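Local coordinates for protein glucoamylase (Thermoanaerobacterium thermosaccharolyticum, PDB 1LF6) that hydrolyses terminal alpha-1,4-linked glucose units one after another from the non-reducing ends of glucan chains, releasing beta-D-glucose, at residues 529-534 with 574-579; 595-600 with 638-643. One frame throughout, in Å; residues are numbered along the deposited sequence.

Contact 1. Residues 529-534 with 574-579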
ATOM      1  N   LYS A 529     -10.182 -30.939  -3.907  1.00 16.03           N
ATOM      2  CA  LYS A 529     -10.524 -31.294  -2.531  1.00 16.55           C
ATOM      3  C   LYS A 529      -9.362 -31.227  -1.537  1.00 16.87           C
ATOM      4  O   LYS A 529      -9.578 -31.297  -0.328  1.00 17.41           O
ATOM      5  CB  LYS A 529     -11.162 -32.685  -2.502  1.00 17.29           C
ATOM      6  CG  LYS A 529     -12.500 -32.750  -3.234  1.00 17.69           C
ATOM      7  CD  LYS A 529     -13.007 -34.172  -3.341  1.00 20.69           C
ATOM      8  CE  LYS A 529     -12.141 -34.989  -4.297  1.00 21.69           C
ATOM      9  NZ  LYS A 529     -12.615 -36.382  -4.368  1.00 28.83           N
ATOM     10  N   GLU A 530      -8.139 -31.082  -2.039  1.00 17.56           N
ATOM     11  CA  GLU A 530      -6.963 -30.987  -1.171  1.00 17.46           C
ATOM     12  C   GLU A 530      -6.715 -29.542  -0.745  1.00 17.47           C
ATOM     13  O   GLU A 530      -5.915 -29.282   0.154  1.00 14.44           O
ATOM     14  CB  GLU A 530      -5.694 -31.451  -1.898  1.00 19.38           C
ATOM     15  CG  GLU A 530      -5.652 -32.886  -2.398  1.00 20.37           C
ATOM     16  CD  GLU A 530      -4.335 -33.190  -3.097  1.00 21.98           C
ATOM     17  OE1 GLU A 530      -3.280 -33.121  -2.431  1.00 22.87           O
ATOM     18  OE2 GLU A 530      -4.342 -33.486  -4.314  1.00 22.52           O
ATOM     19  N   ILE A 531      -7.391 -28.605  -1.396  1.00 15.33           N
ATOM     20  CA  ILE A 531      -7.161 -27.189  -1.119  1.00 17.09           C
ATOM     21  C   ILE A 531      -8.232 -26.451  -0.331  1.00 15.41           C
ATOM     22  O   ILE A 531      -9.381 -26.354  -0.773  1.00 14.72           O
ATOM     23  CB  ILE A 531      -6.955 -26.421  -2.445  1.00 15.83           C
ATOM     24  CG1 ILE A 531      -6.016 -27.215  -3.369  1.00 16.77           C
ATOM     25  CG2 ILE A 531      -6.412 -25.038  -2.170  1.00 14.63           C
ATOM     26  CD1 ILE A 531      -4.613 -27.446  -2.817  1.00 16.53           C
ATOM     27  N   VAL A 532      -7.856 -25.934   0.837  1.00 14.71           N
ATOM     28  CA  VAL A 532      -8.779 -25.157   1.661  1.00 13.10           C
ATOM     29  C   VAL A 532      -8.273 -23.717   1.714  1.00 14.41           C
ATOM     30  O   VAL A 532      -7.085 -23.460   1.511  1.00 14.36           O
ATOM     31  CB  VAL A 532      -8.937 -25.741   3.096  1.00 15.31           C
ATOM     32  CG1 VAL A 532      -9.621 -27.094   3.013  1.00 16.02           C
ATOM     33  CG2 VAL A 532      -7.590 -25.848   3.799  1.00 13.15           C
ATOM     34  N   ASP A 533      -9.181 -22.784   1.981  1.00 14.65           N
ATOM     35  CA  ASP A 533      -8.868 -21.356   1.979  1.00 14.65           C
ATOM     36  C   ASP A 533      -9.727 -20.656   3.043  1.00 14.90           C
ATOM     37  O   ASP A 533     -10.948 -20.804   3.056  1.00 17.22           O
ATOM     38  CB  ASP A 533      -9.198 -20.829   0.576  1.00 16.77           C
ATOM     39  CG  ASP A 533      -8.833 -19.372   0.374  1.00 17.21           C
ATOM     40  OD1 ASP A 533      -9.012 -18.565   1.309  1.00 15.40           O
ATOM     41  OD2 ASP A 533      -8.389 -19.034  -0.748  1.00 16.42           O
ATOM     42  N   PRO A 534      -9.103 -19.883   3.949  1.00 15.87           N
ATOM     43  CA  PRO A 534      -9.875 -19.195   4.992  1.00 14.57           C
ATOM     44  C   PRO A 534     -10.900 -18.194   4.462  1.00 14.53           C
ATOM     45  O   PRO A 534     -11.744 -17.709   5.215  1.00 14.93           O
ATOM     46  CB  PRO A 534      -8.797 -18.532   5.843  1.00 16.48           C
ATOM     47  CG  PRO A 534      -7.681 -18.339   4.894  1.00 19.19           C
ATOM     48  CD  PRO A 534      -7.666 -19.610   4.101  1.00 15.81           C
ATOM     49  N   TYR A 574      -2.314 -18.945   6.257  1.00 16.45           N
ATOM     50  CA  TYR A 574      -1.861 -18.837   4.863  1.00 15.04           C
ATOM     51  C   TYR A 574      -3.168 -18.638   4.095  1.00 13.85           C
ATOM     52  O   TYR A 574      -4.243 -18.942   4.618  1.00 14.39           O
ATOM     53  CB  TYR A 574      -1.238 -20.146   4.369  1.00 15.57           C
ATOM     54  CG  TYR A 574       0.066 -20.542   5.018  1.00 15.99           C
ATOM     55  CD1 TYR A 574       1.271 -19.994   4.592  1.00 15.97           C
ATOM     56  CD2 TYR A 574       0.095 -21.483   6.051  1.00 16.33           C
ATOM     57  CE1 TYR A 574       2.477 -20.373   5.172  1.00 18.30           C
ATOM     58  CE2 TYR A 574       1.296 -21.869   6.641  1.00 16.00           C
ATOM     59  CZ  TYR A 574       2.482 -21.311   6.195  1.00 18.73           C
ATOM     60  OH  TYR A 574       3.675 -21.697   6.764  1.00 20.47           O
ATOM     61  N   ARG A 575      -3.080 -18.158   2.860  1.00 13.42           N
ATOM     62  CA  ARG A 575      -4.271 -17.953   2.031  1.00 14.77           C
ATOM     63  C   ARG A 575      -4.898 -19.298   1.654  1.00 14.18           C
ATOM     64  O   ARG A 575      -6.110 -19.397   1.483  1.00 13.64           O
ATOM     65  CB  ARG A 575      -3.907 -17.215   0.744  1.00 15.09           C
ATOM     66  CG  ARG A 575      -3.113 -15.944   0.943  1.00 17.89           C
ATOM     67  CD  ARG A 575      -2.307 -15.653  -0.322  1.00 18.72           C
ATOM     68  NE  ARG A 575      -3.024 -14.881  -1.309  1.00 22.17           N
ATOM     69  CZ  ARG A 575      -2.710 -14.840  -2.601  1.00 19.73           C
ATOM     70  NH1 ARG A 575      -3.422 -14.091  -3.430  1.00 20.04           N
ATOM     71  NH2 ARG A 575      -1.711 -15.568  -3.072  1.00 18.92           N
ATOM     72  N   TYR A 576      -4.055 -20.319   1.502  1.00 13.59           N
ATOM     73  CA  TYR A 576      -4.493 -21.679   1.153  1.00 13.01           C
ATOM     74  C   TYR A 576      -3.262 -22.576   1.085  1.00 13.59           C
ATOM     75  O   TYR A 576      -2.144 -22.078   0.971  1.00 11.04           O
ATOM     76  CB  TYR A 576      -5.229 -21.689  -0.196  1.00 14.15           C
ATOM     77  CG  TYR A 576      -4.436 -21.108  -1.349  1.00 13.91           C
ATOM     78  CD1 TYR A 576      -3.484 -21.874  -2.032  1.00 13.38           C
ATOM     79  CD2 TYR A 576      -4.618 -19.782  -1.747  1.00 11.96           C
ATOM     80  CE1 TYR A 576      -2.737 -21.335  -3.075  1.00  9.53           C
ATOM     81  CE2 TYR A 576      -3.871 -19.233  -2.793  1.00 12.13           C
ATOM     82  CZ  TYR A 576      -2.935 -20.016  -3.449  1.00 12.37           C
ATOM     83  OH  TYR A 576      -2.192 -19.472  -4.471  1.00 11.95           O
ATOM     84  N   ASN A 577      -3.456 -23.891   1.154  1.00 14.88           N
ATOM     85  CA  ASN A 577      -2.319 -24.810   1.109  1.00 17.65           C
ATOM     86  C   ASN A 577      -1.584 -24.725  -0.220  1.00 17.14           C
ATOM     87  O   ASN A 577      -2.209 -24.621  -1.276  1.00 16.76           O
ATOM     88  CB  ASN A 577      -2.762 -26.269   1.310  1.00 21.40           C
ATOM     89  CG  ASN A 577      -4.157 -26.392   1.864  1.00 23.53           C
ATOM     90  OD1 ASN A 577      -5.121 -25.918   1.263  1.00 23.12           O
ATOM     91  ND2 ASN A 577      -4.277 -27.042   3.021  1.00 28.18           N
ATOM     92  N   HIS A 578      -0.258 -24.773  -0.149  1.00 17.14           N
ATOM     93  CA  HIS A 578       0.612 -24.741  -1.322  1.00 16.68           C
ATOM     94  C   HIS A 578       0.704 -23.392  -2.021  1.00 17.37           C
ATOM     95  O   HIS A 578       1.135 -23.306  -3.172  1.00 16.99           O
ATOM     96  CB  HIS A 578       0.178 -25.823  -2.314  1.00 18.80           C
ATOM     97  CG  HIS A 578       0.045 -27.178  -1.691  1.00 19.99           C
ATOM     98  ND1 HIS A 578       1.108 -27.836  -1.112  1.00 17.25           N
ATOM     99  CD2 HIS A 578      -1.034 -27.979  -1.514  1.00 18.19           C
ATOM    100  CE1 HIS A 578       0.692 -28.983  -0.604  1.00 20.16           C
ATOM    101  NE2 HIS A 578      -0.604 -29.094  -0.835  1.00 21.02           N
ATOM    102  N   ASP A 579       0.301 -22.337  -1.322  1.00 16.15           N
ATOM    103  CA  ASP A 579       0.367 -20.991  -1.877  1.00 14.70           C
ATOM    104  C   ASP A 579       1.842 -20.711  -2.155  1.00 14.78           C
ATOM    105  O   ASP A 579       2.700 -20.975  -1.311  1.00 13.84           O
ATOM    106  CB  ASP A 579      -0.194 -19.987  -0.862  1.00 14.44           C
ATOM    107  CG  ASP A 579      -0.156 -18.550  -1.364  1.00 14.71           C
ATOM    108  OD1 ASP A 579       0.197 -18.317  -2.539  1.00 11.40           O
ATOM    109  OD2 ASP A 579      -0.495 -17.647  -0.568  1.00 15.09           O
TER
HETATM  110  O   HOH W   1      -2.143 -31.272  -0.294  1.00 31.13           O
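Two loops of the (alpha/alpha) barrel meet beside the probable catalytic centre, where Val-532 and Asp-533 pass Asn-577, Tyr-576 and Arg-575. Residues 576-579 form a type II beta turn with Asn-577 and His-578 at its corners. Asn-577 reaches back across the contact. Its OD1 accepts the backbone N-H of Val-532 at 2.8 Å (N to OD1), in the amide plane and fairly straight at 159°. The two side chains cross obliquely, with CG2 of the valine 3.6 Å from Asn-577 ND2. CA and CB of Tyr-576 both lie against Val-532 O; the CA makes a bent CA-H...O contact with it at 3.2 Å. Just before the turn, Arg-575 O sits over the flat face of the Asp-533 carboxylate, 2.9 Å from CG. With CG of Asp-533 anti to its backbone N (chi1 -176°), the carboxyl carbon comes up to this carbonyl. Pro-534 CD also packs on Arg-575 O, at 3.1 Å. At the turn itself, Ile-531 CD1 meets the edge of the His-578 ring at CD2, 3.8 Å away. A water joins His-578 NE2 to Glu-530 OE1, while Glu-530 OE2 takes the backbone N-H of Asp-527. The Arg-575 carbonyl thus meets the electron-poor carbon of Asp-533. The two carboxylate oxygens are held by Ser-535 OG and Trp-437 NE1, which probably offsets any repulsion from Arg-575 O.

Contact 2. Residues 595-600 with 638-643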
ATOM      1  N   LYS A 595       7.245 -19.171  -1.854  1.00 21.42           N
ATOM      2  CA  LYS A 595       6.370 -19.756  -0.846  1.00 20.94           C
ATOM      3  C   LYS A 595       5.530 -18.682  -0.151  1.00 18.41           C
ATOM      4  O   LYS A 595       6.068 -17.773   0.480  1.00 16.38           O
ATOM      5  CB  LYS A 595       7.226 -20.503   0.174  1.00 21.95           C
ATOM      6  CG  LYS A 595       6.502 -21.461   1.091  1.00 27.25           C
ATOM      7  CD  LYS A 595       7.544 -22.123   1.986  1.00 29.94           C
ATOM      8  CE  LYS A 595       7.003 -23.284   2.784  1.00 33.53           C
ATOM      9  NZ  LYS A 595       8.108 -23.918   3.580  1.00 35.56           N
ATOM     10  N   GLY A 596       4.212 -18.792  -0.286  1.00 17.40           N
ATOM     11  CA  GLY A 596       3.307 -17.835   0.329  1.00 16.71           C
ATOM     12  C   GLY A 596       3.446 -17.853   1.841  1.00 16.27           C
ATOM     13  O   GLY A 596       3.570 -18.915   2.443  1.00 15.24           O
ATOM     14  N   ARG A 597       3.421 -16.683   2.466  1.00 16.26           N
ATOM     15  CA  ARG A 597       3.572 -16.631   3.911  1.00 15.58           C
ATOM     16  C   ARG A 597       2.269 -16.269   4.619  1.00 14.60           C
ATOM     17  O   ARG A 597       1.192 -16.342   4.024  1.00 14.27           O
ATOM     18  CB  ARG A 597       4.705 -15.662   4.264  1.00 13.95           C
ATOM     19  CG  ARG A 597       6.019 -15.989   3.536  1.00 17.13           C
ATOM     20  CD  ARG A 597       6.645 -17.327   3.986  1.00 17.99           C
ATOM     21  NE  ARG A 597       7.795 -17.718   3.167  1.00 18.46           N
ATOM     22  CZ  ARG A 597       8.656 -18.686   3.482  1.00 21.26           C
ATOM     23  NH1 ARG A 597       8.514 -19.372   4.605  1.00 20.40           N
ATOM     24  NH2 ARG A 597       9.661 -18.978   2.665  1.00 20.68           N
ATOM     25  N   LEU A 598       2.368 -15.899   5.890  1.00 14.16           N
ATOM     26  CA  LEU A 598       1.203 -15.555   6.705  1.00 15.11           C
ATOM     27  C   LEU A 598       0.677 -14.148   6.452  1.00 13.64           C
ATOM     28  O   LEU A 598       1.447 -13.204   6.327  1.00 14.35           O
ATOM     29  CB  LEU A 598       1.552 -15.716   8.186  1.00 16.33           C
ATOM     30  CG  LEU A 598       1.444 -17.103   8.840  1.00 20.34           C
ATOM     31  CD1 LEU A 598       1.599 -18.214   7.826  1.00 20.96           C
ATOM     32  CD2 LEU A 598       2.497 -17.206   9.936  1.00 17.99           C
ATOM     33  N   TRP A 599      -0.644 -14.017   6.397  1.00 14.78           N
ATOM     34  CA  TRP A 599      -1.269 -12.727   6.146  1.00 14.05           C
ATOM     35  C   TRP A 599      -1.972 -12.152   7.366  1.00 12.76           C
ATOM     36  O   TRP A 599      -3.000 -12.671   7.805  1.00 11.86           O
ATOM     37  CB  TRP A 599      -2.285 -12.842   5.004  1.00 12.58           C
ATOM     38  CG  TRP A 599      -1.671 -13.043   3.643  1.00 13.38           C
ATOM     39  CD1 TRP A 599      -0.727 -13.967   3.292  1.00 13.51           C
ATOM     40  CD2 TRP A 599      -1.994 -12.327   2.448  1.00 12.53           C
ATOM     41  NE1 TRP A 599      -0.444 -13.872   1.953  1.00 13.94           N
ATOM     42  CE2 TRP A 599      -1.208 -12.873   1.408  1.00 13.61           C
ATOM     43  CE3 TRP A 599      -2.872 -11.276   2.153  1.00 11.48           C
ATOM     44  CZ2 TRP A 599      -1.272 -12.401   0.090  1.00 12.79           C
ATOM     45  CZ3 TRP A 599      -2.939 -10.807   0.841  1.00 14.69           C
ATOM     46  CH2 TRP A 599      -2.139 -11.373  -0.175  1.00 11.46           C
ATOM     47  N   PRO A 600      -1.425 -11.074   7.945  1.00 14.12           N
ATOM     48  CA  PRO A 600      -2.128 -10.530   9.110  1.00 14.65           C
ATOM     49  C   PRO A 600      -3.573 -10.188   8.727  1.00 15.50           C
ATOM     50  O   PRO A 600      -4.460 -10.144   9.577  1.00 15.61           O
ATOM     51  CB  PRO A 600      -1.287  -9.302   9.497  1.00 14.66           C
ATOM     52  CG  PRO A 600      -0.324  -9.102   8.344  1.00 19.84           C
ATOM     53  CD  PRO A 600      -0.090 -10.475   7.799  1.00 14.98           C
ATOM     54  N   VAL A 638       3.825 -11.843   6.750  1.00 15.29           N
ATOM     55  CA  VAL A 638       4.819 -11.940   7.818  1.00 14.51           C
ATOM     56  C   VAL A 638       5.363 -13.373   7.873  1.00 15.64           C
ATOM     57  O   VAL A 638       4.689 -14.319   7.454  1.00 13.47           O
ATOM     58  CB  VAL A 638       4.224 -11.594   9.218  1.00 16.34           C
ATOM     59  CG1 VAL A 638       3.721 -10.152   9.232  1.00 13.25           C
ATOM     60  CG2 VAL A 638       3.109 -12.568   9.569  1.00 12.93           C
ATOM     61  N   TRP A 639       6.582 -13.527   8.393  1.00 15.51           N
ATOM     62  CA  TRP A 639       7.225 -14.839   8.505  1.00 16.07           C
ATOM     63  C   TRP A 639       6.594 -15.705   9.589  1.00 17.28           C
ATOM     64  O   TRP A 639       6.110 -15.193  10.602  1.00 18.26           O
ATOM     65  CB  TRP A 639       8.717 -14.677   8.814  1.00 17.11           C
ATOM     66  CG  TRP A 639       9.501 -14.015   7.732  1.00 16.07           C
ATOM     67  CD1 TRP A 639       9.874 -12.705   7.669  1.00 18.20           C
ATOM     68  CD2 TRP A 639      10.048 -14.646   6.571  1.00 17.36           C
ATOM     69  NE1 TRP A 639      10.628 -12.480   6.543  1.00 16.47           N
ATOM     70  CE2 TRP A 639      10.751 -13.657   5.852  1.00 16.50           C
ATOM     71  CE3 TRP A 639      10.014 -15.953   6.070  1.00 18.46           C
ATOM     72  CZ2 TRP A 639      11.417 -13.933   4.655  1.00 19.27           C
ATOM     73  CZ3 TRP A 639      10.679 -16.225   4.874  1.00 21.36           C
ATOM     74  CH2 TRP A 639      11.369 -15.216   4.183  1.00 18.86           C
ATOM     75  N   GLU A 640       6.616 -17.020   9.387  1.00 17.66           N
ATOM     76  CA  GLU A 640       6.039 -17.950  10.355  1.00 17.80           C
ATOM     77  C   GLU A 640       6.840 -18.060  11.648  1.00 17.72           C
ATOM     78  O   GLU A 640       6.264 -18.201  12.724  1.00 16.67           O
ATOM     79  CB  GLU A 640       5.930 -19.368   9.783  1.00 18.24           C
ATOM     80  CG  GLU A 640       5.163 -19.526   8.496  1.00 15.89           C
ATOM     81  CD  GLU A 640       6.046 -19.401   7.279  1.00 15.74           C
ATOM     82  OE1 GLU A 640       5.733 -20.059   6.263  1.00 16.78           O
ATOM     83  OE2 GLU A 640       7.044 -18.648   7.330  1.00 14.78           O
ATOM     84  N   ASP A 641       8.164 -17.998  11.544  1.00 19.50           N
ATOM     85  CA  ASP A 641       9.010 -18.152  12.724  1.00 21.48           C
ATOM     86  C   ASP A 641       9.099 -16.945  13.656  1.00 21.05           C
ATOM     87  O   ASP A 641       9.148 -17.103  14.872  1.00 19.60           O
ATOM     88  CB  ASP A 641      10.426 -18.591  12.298  1.00 23.36           C
ATOM     89  CG  ASP A 641      11.144 -17.542  11.472  1.00 23.79           C
ATOM     90  OD1 ASP A 641      10.467 -16.696  10.857  1.00 25.91           O
ATOM     91  OD2 ASP A 641      12.390 -17.577  11.428  1.00 22.36           O
ATOM     92  N   THR A 642       9.110 -15.741  13.099  1.00 21.74           N
ATOM     93  CA  THR A 642       9.229 -14.542  13.929  1.00 22.31           C
ATOM     94  C   THR A 642       8.009 -13.631  13.914  1.00 20.20           C
ATOM     95  O   THR A 642       7.876 -12.754  14.761  1.00 21.03           O
ATOM     96  CB  THR A 642      10.414 -13.688  13.484  1.00 21.04           C
ATOM     97  OG1 THR A 642      10.147 -13.187  12.168  1.00 23.34           O
ATOM     98  CG2 THR A 642      11.701 -14.511  13.474  1.00 19.95           C
ATOM     99  N   GLY A 643       7.130 -13.821  12.938  1.00 21.22           N
ATOM    100  CA  GLY A 643       5.959 -12.974  12.848  1.00 16.94           C
ATOM    101  C   GLY A 643       6.349 -11.603  12.338  1.00 17.78           C
ATOM    102  O   GLY A 643       5.533 -10.683  12.343  1.00 18.95           O
TER
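Arg-597 lies against Trp-639 and Glu-640, next to a single antiparallel bridge between Leu-598 and Val-638. CB of Arg-597 rests 3.5 Å from Val-638 O. The chain bends at chi2 (-67°), and CD then passes 3.6 Å from Glu-640 OE2. NE and CZ lie 3.7 and 3.5 Å from Trp-639 CZ3, which is over the centre of one guanidinium face. The two planes are 55° apart, so this is not a parallel stack. Lys-595 CD covers the opposite face nearer its rim. Glu-640 OE2 receives NH1 on its syn lone pair at 3.2 Å, in a salt bridge, and lies 17° out of the guanidinium plane; the bond from NH1 to OE1 is weak. The carboxylate stands almost perpendicular to the guanidinium, and its OE1 also bonds Tyr-574 OH. NH2 hydrogen-bonds to Glu-583 O. Along the backbone, Leu-598 O accepts Val-638 N at 2.8 Å, and Leu-598 N returns a bond to Val-638 O. Leu-598 CD2 packs on Glu-640 CA at 3.6 Å. Pro-600 CD and Val-638 CG1 meet tip to tip. The paired N-H...O bonds are those of a hydrogen-bonded antiparallel pair, here an isolated beta bridge tying two loops that lead into helices 600-612 and 653-668 of the family 15 region.

Overall arrangement
Contact 1 and contact 2 follow each other along the chain, with centres 15 Å apart, and all four segments belong to the family 15 catalytic region. Segments 574-579 and 595-600 lie in one long connection and touch directly: Asp-579 O is 2.8 Å from Gly-596 N, a probable hydrogen bond. A second probable hydrogen bond, Tyr-574 OH to Glu-640 OE1 at 2.7 Å, joins the two contacts, while Arg-575 NE packs on Trp-599 CZ2 at 3.3 Å. Both contacts probably border the active site. Between side chains, Asp-533 is about 5 Å from Glu-435, the likely proton acceptor, and Arg-575 about 6 Å from Glu-438, the likely proton donor. Arg-597 is about 7 Å from Trp-325, a probable substrate-binding residue.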